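Local coordinates for hypothetical conserved protein, GK0453 (Geobacillus kaustophilus, PDB 2YXY), which is of unknown function; it is a DUF1811-family protein, of a family placed in the SH3 clan, that pairs a helical hairpin with an antiparallel sheet, at residues Q20-I23 with A24-T27; Y42-Y45 with E46-A50. All blocks are in the same frame, centred on the assembly; numbering follows the deposited sequence.

Interaction 1 (Q20-I23 with A24-T27)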
ATOM      1  N   GLN A  20      11.893   5.362   5.313  1.00 24.27           N
ATOM      2  CA  GLN A  20      11.327   5.696   6.635  1.00 28.46           C
ATOM      3  C   GLN A  20      11.167   7.199   6.848  1.00 29.27           C
ATOM      4  O   GLN A  20      10.168   7.648   7.432  1.00 28.64           O
ATOM      5  CB  GLN A  20      12.190   5.129   7.768  1.00 27.49           C
ATOM      6  CG  GLN A  20      12.108   3.617   7.913  1.00 36.51           C
ATOM      7  CD  GLN A  20      10.852   3.160   8.640  1.00 55.98           C
ATOM      8  OE1 GLN A  20       9.729   3.563   8.305  1.00 60.28           O
ATOM      9  NE2 GLN A  20      11.033   2.302   9.639  1.00 52.69           N
ATOM     10  N   GLN A  21      12.173   7.959   6.407  1.00 22.64           N
ATOM     11  CA  GLN A  21      12.149   9.413   6.504  1.00 29.88           C
ATOM     12  C   GLN A  21      11.035   9.964   5.594  1.00 27.96           C
ATOM     13  O   GLN A  21      10.342  10.909   5.957  1.00 24.26           O
ATOM     14  CB  GLN A  21      13.520  10.000   6.100  1.00 26.13           C
ATOM     15  CG  GLN A  21      14.630   9.486   7.026  1.00 43.88           C
ATOM     16  CD  GLN A  21      16.034   9.896   6.628  1.00 49.50           C
ATOM     17  OE1 GLN A  21      16.465   9.687   5.489  1.00 57.12           O
ATOM     18  NE2 GLN A  21      16.771  10.458   7.580  1.00 55.00           N
ATOM     19  N   GLU A  22      10.894   9.399   4.397  1.00 22.28           N
ATOM     20  CA  GLU A  22       9.838   9.855   3.511  1.00 26.45           C
ATOM     21  C   GLU A  22       8.483   9.572   4.218  1.00 24.80           C
ATOM     22  O   GLU A  22       7.611  10.429   4.289  1.00 21.35           O
ATOM     23  CB  GLU A  22       9.917   9.112   2.181  1.00 24.07           C
ATOM     24  CG  GLU A  22       8.707   9.339   1.273  1.00 25.70           C
ATOM     25  CD  GLU A  22       8.748  10.679   0.554  1.00 29.43           C
ATOM     26  OE1 GLU A  22       7.879  10.911  -0.328  1.00 31.39           O
ATOM     27  OE2 GLU A  22       9.646  11.492   0.875  1.00 32.35           O
ATOM     28  N   ILE A  23       8.340   8.384   4.787  1.00 19.06           N
ATOM     29  CA  ILE A  23       7.087   8.045   5.451  1.00 23.66           C
ATOM     30  C   ILE A  23       6.777   8.984   6.614  1.00 27.17           C
ATOM     31  O   ILE A  23       5.615   9.369   6.806  1.00 21.77           O
ATOM     32  CB  ILE A  23       7.103   6.582   5.928  1.00 26.91           C
ATOM     33  CG1 ILE A  23       6.988   5.667   4.701  1.00 24.39           C
ATOM     34  CG2 ILE A  23       5.963   6.330   6.940  1.00 21.50           C
ATOM     35  CD1 ILE A  23       7.477   4.237   4.931  1.00 20.17           C
ATOM     36  N   ALA A  24       7.800   9.354   7.389  1.00 26.02           N
ATOM     37  CA  ALA A  24       7.609  10.272   8.522  1.00 27.15           C
ATOM     38  C   ALA A  24       7.134  11.642   8.006  1.00 27.00           C
ATOM     39  O   ALA A  24       6.276  12.282   8.599  1.00 28.30           O
ATOM     40  CB  ALA A  24       8.932  10.438   9.334  1.00 25.43           C
ATOM     41  N   MET A  25       7.708  12.093   6.904  1.00 22.85           N
ATOM     42  CA  MET A  25       7.330  13.375   6.322  1.00 23.36           C
ATOM     43  C   MET A  25       5.884  13.325   5.789  1.00 24.69           C
ATOM     44  O   MET A  25       5.090  14.241   6.012  1.00 22.42           O
ATOM     45  CB  MET A  25       8.306  13.710   5.193  1.00 25.54           C
ATOM     46  CG  MET A  25       7.955  14.944   4.323  1.00 33.49           C
ATOM     47  SD  MET A  25       6.844  14.582   2.930  1.00 48.55           S
ATOM     48  CE  MET A  25       7.981  13.844   1.673  1.00 41.06           C
ATOM     49  N   LEU A  26       5.552  12.249   5.080  1.00 24.41           N
ATOM     50  CA  LEU A  26       4.214  12.074   4.519  1.00 23.50           C
ATOM     51  C   LEU A  26       3.187  11.958   5.655  1.00 25.60           C
ATOM     52  O   LEU A  26       2.073  12.508   5.572  1.00 19.09           O
ATOM     53  CB  LEU A  26       4.173  10.810   3.650  1.00 18.88           C
ATOM     54  CG  LEU A  26       4.996  10.751   2.347  1.00 23.62           C
ATOM     55  CD1 LEU A  26       5.057   9.304   1.791  1.00 13.21           C
ATOM     56  CD2 LEU A  26       4.369  11.693   1.328  1.00 23.76           C
ATOM     57  N   THR A  27       3.576  11.260   6.721  1.00 15.82           N
ATOM     58  CA  THR A  27       2.697  11.059   7.868  1.00 21.36           C
ATOM     59  C   THR A  27       2.317  12.392   8.515  1.00 24.87           C
ATOM     60  O   THR A  27       1.160  12.595   8.881  1.00 29.35           O
ATOM     61  CB  THR A  27       3.360  10.122   8.890  1.00 21.62           C
ATOM     62  OG1 THR A  27       3.514   8.833   8.288  1.00 23.62           O
ATOM     63  CG2 THR A  27       2.511   9.984  10.199  1.00 19.16           C
TER

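Interaction 2 (Y42-Y45 with E46-A50)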
ATOM      1  N   TYR A  42      -5.536  14.113   1.954  1.00 22.77           N
ATOM      2  CA  TYR A  42      -5.212  13.093   2.929  1.00 23.66           C
ATOM      3  C   TYR A  42      -5.060  11.726   2.245  1.00 27.38           C
ATOM      4  O   TYR A  42      -4.080  11.002   2.503  1.00 22.41           O
ATOM      5  CB  TYR A  42      -6.315  13.021   4.002  1.00 18.13           C
ATOM      6  CG  TYR A  42      -6.128  11.896   5.014  1.00 27.86           C
ATOM      7  CD1 TYR A  42      -5.305  12.053   6.126  1.00 24.41           C
ATOM      8  CD2 TYR A  42      -6.760  10.660   4.833  1.00 26.54           C
ATOM      9  CE1 TYR A  42      -5.107  11.006   7.035  1.00 25.57           C
ATOM     10  CE2 TYR A  42      -6.575   9.617   5.734  1.00 26.75           C
ATOM     11  CZ  TYR A  42      -5.748   9.794   6.830  1.00 26.56           C
ATOM     12  OH  TYR A  42      -5.571   8.752   7.718  1.00 36.43           O
ATOM     13  N   ALA A  43      -6.026  11.377   1.385  1.00 20.52           N
ATOM     14  CA  ALA A  43      -6.002  10.089   0.685  1.00 21.84           C
ATOM     15  C   ALA A  43      -4.789   9.982  -0.267  1.00 23.10           C
ATOM     16  O   ALA A  43      -4.276   8.891  -0.490  1.00 22.17           O
ATOM     17  CB  ALA A  43      -7.338   9.863  -0.097  1.00 20.31           C
ATOM     18  N   VAL A  44      -4.349  11.106  -0.832  1.00 24.40           N
ATOM     19  CA  VAL A  44      -3.170  11.103  -1.695  1.00 19.75           C
ATOM     20  C   VAL A  44      -1.947  10.780  -0.830  1.00 21.01           C
ATOM     21  O   VAL A  44      -1.114   9.979  -1.226  1.00 20.93           O
ATOM     22  CB  VAL A  44      -2.943  12.493  -2.380  1.00 29.45           C
ATOM     23  CG1 VAL A  44      -1.481  12.635  -2.840  1.00 23.92           C
ATOM     24  CG2 VAL A  44      -3.874  12.645  -3.585  1.00 25.02           C
ATOM     25  N   TYR A  45      -1.844  11.376   0.366  1.00 19.59           N
ATOM     26  CA  TYR A  45      -0.685  11.095   1.220  1.00 19.27           C
ATOM     27  C   TYR A  45      -0.700   9.646   1.702  1.00 18.49           C
ATOM     28  O   TYR A  45       0.352   9.014   1.796  1.00 22.11           O
ATOM     29  CB  TYR A  45      -0.603  12.060   2.423  1.00 18.70           C
ATOM     30  CG  TYR A  45      -0.288  13.502   2.055  1.00 22.49           C
ATOM     31  CD1 TYR A  45      -1.129  14.546   2.465  1.00 25.78           C
ATOM     32  CD2 TYR A  45       0.847  13.824   1.284  1.00 21.72           C
ATOM     33  CE1 TYR A  45      -0.852  15.884   2.120  1.00 21.18           C
ATOM     34  CE2 TYR A  45       1.131  15.154   0.920  1.00 26.85           C
ATOM     35  CZ  TYR A  45       0.275  16.174   1.347  1.00 24.72           C
ATOM     36  OH  TYR A  45       0.540  17.476   1.002  1.00 37.45           O
ATOM     37  N   GLU A  46      -1.886   9.106   1.977  1.00 23.81           N
ATOM     38  CA  GLU A  46      -1.985   7.718   2.431  1.00 22.13           C
ATOM     39  C   GLU A  46      -1.562   6.747   1.326  1.00 21.62           C
ATOM     40  O   GLU A  46      -1.012   5.700   1.619  1.00 22.74           O
ATOM     41  CB  GLU A  46      -3.416   7.375   2.912  1.00 21.92           C
ATOM     42  CG  GLU A  46      -3.772   7.936   4.298  1.00 35.97           C
ATOM     43  CD  GLU A  46      -2.771   7.550   5.404  1.00 44.38           C
ATOM     44  OE1 GLU A  46      -2.421   6.357   5.536  1.00 42.38           O
ATOM     45  OE2 GLU A  46      -2.330   8.450   6.156  1.00 50.77           O
ATOM     46  N   ARG A  47      -1.851   7.068   0.068  1.00 16.31           N
ATOM     47  CA  ARG A  47      -1.411   6.203  -1.033  1.00 22.69           C
ATOM     48  C   ARG A  47       0.108   6.198  -1.123  1.00 20.10           C
ATOM     49  O   ARG A  47       0.721   5.151  -1.327  1.00 22.54           O
ATOM     50  CB  ARG A  47      -1.941   6.696  -2.378  1.00 21.85           C
ATOM     51  CG  ARG A  47      -3.381   6.362  -2.654  1.00 39.09           C
ATOM     52  CD  ARG A  47      -3.791   6.988  -3.971  1.00 44.87           C
ATOM     53  NE  ARG A  47      -5.031   6.430  -4.484  1.00 62.03           N
ATOM     54  CZ  ARG A  47      -5.110   5.278  -5.138  1.00 67.03           C
ATOM     55  NH1 ARG A  47      -6.285   4.835  -5.572  1.00 68.56           N
ATOM     56  NH2 ARG A  47      -4.007   4.582  -5.376  1.00 65.64           N
ATOM     57  N   LYS A  48       0.718   7.379  -1.003  1.00 17.46           N
ATOM     58  CA  LYS A  48       2.172   7.480  -1.076  1.00 18.85           C
ATOM     59  C   LYS A  48       2.823   6.714   0.058  1.00 15.36           C
ATOM     60  O   LYS A  48       3.868   6.080  -0.126  1.00 22.48           O
ATOM     61  CB  LYS A  48       2.620   8.952  -1.025  1.00 18.07           C
ATOM     62  CG  LYS A  48       2.253   9.707  -2.304  1.00 21.55           C
ATOM     63  CD  LYS A  48       2.779  11.146  -2.290  1.00 26.38           C
ATOM     64  CE  LYS A  48       2.455  11.846  -3.603  1.00 33.04           C
ATOM     65  NZ  LYS A  48       3.241  13.111  -3.740  1.00 34.56           N
ATOM     66  N   ILE A  49       2.207   6.783   1.238  1.00 19.76           N
ATOM     67  CA  ILE A  49       2.713   6.073   2.414  1.00 20.00           C
ATOM     68  C   ILE A  49       2.651   4.571   2.155  1.00 20.40           C
ATOM     69  O   ILE A  49       3.604   3.859   2.413  1.00 18.87           O
ATOM     70  CB  ILE A  49       1.868   6.440   3.691  1.00 21.06           C
ATOM     71  CG1 ILE A  49       2.253   7.858   4.160  1.00 18.65           C
ATOM     72  CG2 ILE A  49       2.104   5.414   4.830  1.00 14.43           C
ATOM     73  CD1 ILE A  49       1.354   8.414   5.329  1.00 16.27           C
ATOM     74  N   ALA A  50       1.515   4.103   1.648  1.00 14.60           N
ATOM     75  CA  ALA A  50       1.360   2.684   1.350  1.00 25.31           C
ATOM     76  C   ALA A  50       2.461   2.242   0.370  1.00 22.74           C
ATOM     77  O   ALA A  50       3.052   1.157   0.515  1.00 23.21           O
ATOM     78  CB  ALA A  50      -0.029   2.427   0.728  1.00 19.69           C
TER

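Interaction 1 (Q20-I23 with A24-T27)
Glu22 and Leu26, one turn apart, form the close-packed flank of this regular alpha-helical stretch of helix 16-36, the first arm of a helical hairpin and part of a predicted coiled coil: CG of Glu22 lies 3.7 Å from CD1 of Leu26, the two side chains running at a slant to each other. With CG anti to the backbone N (chi1 170°) and a bend at the next bond, the glutamate chain turns along the helix beside Met25, whose own bent chain brings its methyl CE up to the carboxylate. Of the carboxylate, OE1 is hydrogen-bonded to Tyr11 OH. A leucine in place of Glu22 would probably leave that hydroxyl without its partner and loosen the tie between the N-terminal segment and the helix. Thr27 bonds back to the carbonyl oxygen of Ile23, four residues earlier, through both N (2.8 Å) and OG1 (2.6 Å), arriving from opposite faces of the carbonyl plane. The looser side belongs to Gln20, Gln21 and Ala24, all exposed; there the backbone bonds Ala24 N to Gln20 O and Met25 N to Gln21 O carry the contact. Leu26 and Thr27 rest on Ile49 of helix 39-54, and Ile23 reaches Ala52 of that helix.

Interaction 2 (Y42-Y45 with E46-A50)
Tyr42 and Glu46 meet one turn apart on helix 39-54, the second arm of an antiparallel helical hairpin. The backbone interactions are regular i to i+4 hydrogen bonds: Glu46 N to Tyr42 O (2.9 Å), Arg47 N to Ala43 O, a longer Lys48 N to Val44 O (3.2 Å), and Ile49 N to Tyr45 O. A CH-pi contact is the main side-chain feature. Tyr42, its CG anti to the backbone N (chi1 175°), swings its ring along the helix toward Glu46, whose CG sits over one face, 4.0 Å from the ring centroid and 28° off the normal. The glutamate chain then bends at chi2, bringing OE2 over the hydroxyl end of the ring, near CZ and OH, the ring and carboxylate planes 28° apart. Aliphatic contacts are sparser. Val44 and Lys48 run side by side on the exposed flank, with CG1 of Val44 4.1 Å from CE of the extended lysine chain. Toward helix 16-36, Tyr45 touches Lys29, Glu46 touches Ala30, and Lys48 and Ile49 both reach Leu26. Ile49 also folds back over the preceding turn, placing its CG1 3.2 Å from the carbonyl oxygen of Tyr45.

Both interactions lie within single helices that follow each other in the chain, and they meet across the helical hairpin. Interaction 1, on helix 16-36, is partly buried and combines a buried carboxylate with a threonine hydroxyl bonded to the backbone. Interaction 2, on helix 39-54, is closer to the centre of the chain, yet it is mainly a surface contact, built on an aromatic face and long polar chains. The centres of interactions 1 and 2 are about 11 Å apart. The join is mostly aliphatic packing: CB of Leu26 comes within 3.6 Å of CG1 of Ile49, and CD1 of Leu26 packs on CB of Lys48, with Thr27 OG1 against CD1 of Ile49 as the polar atom at its edge.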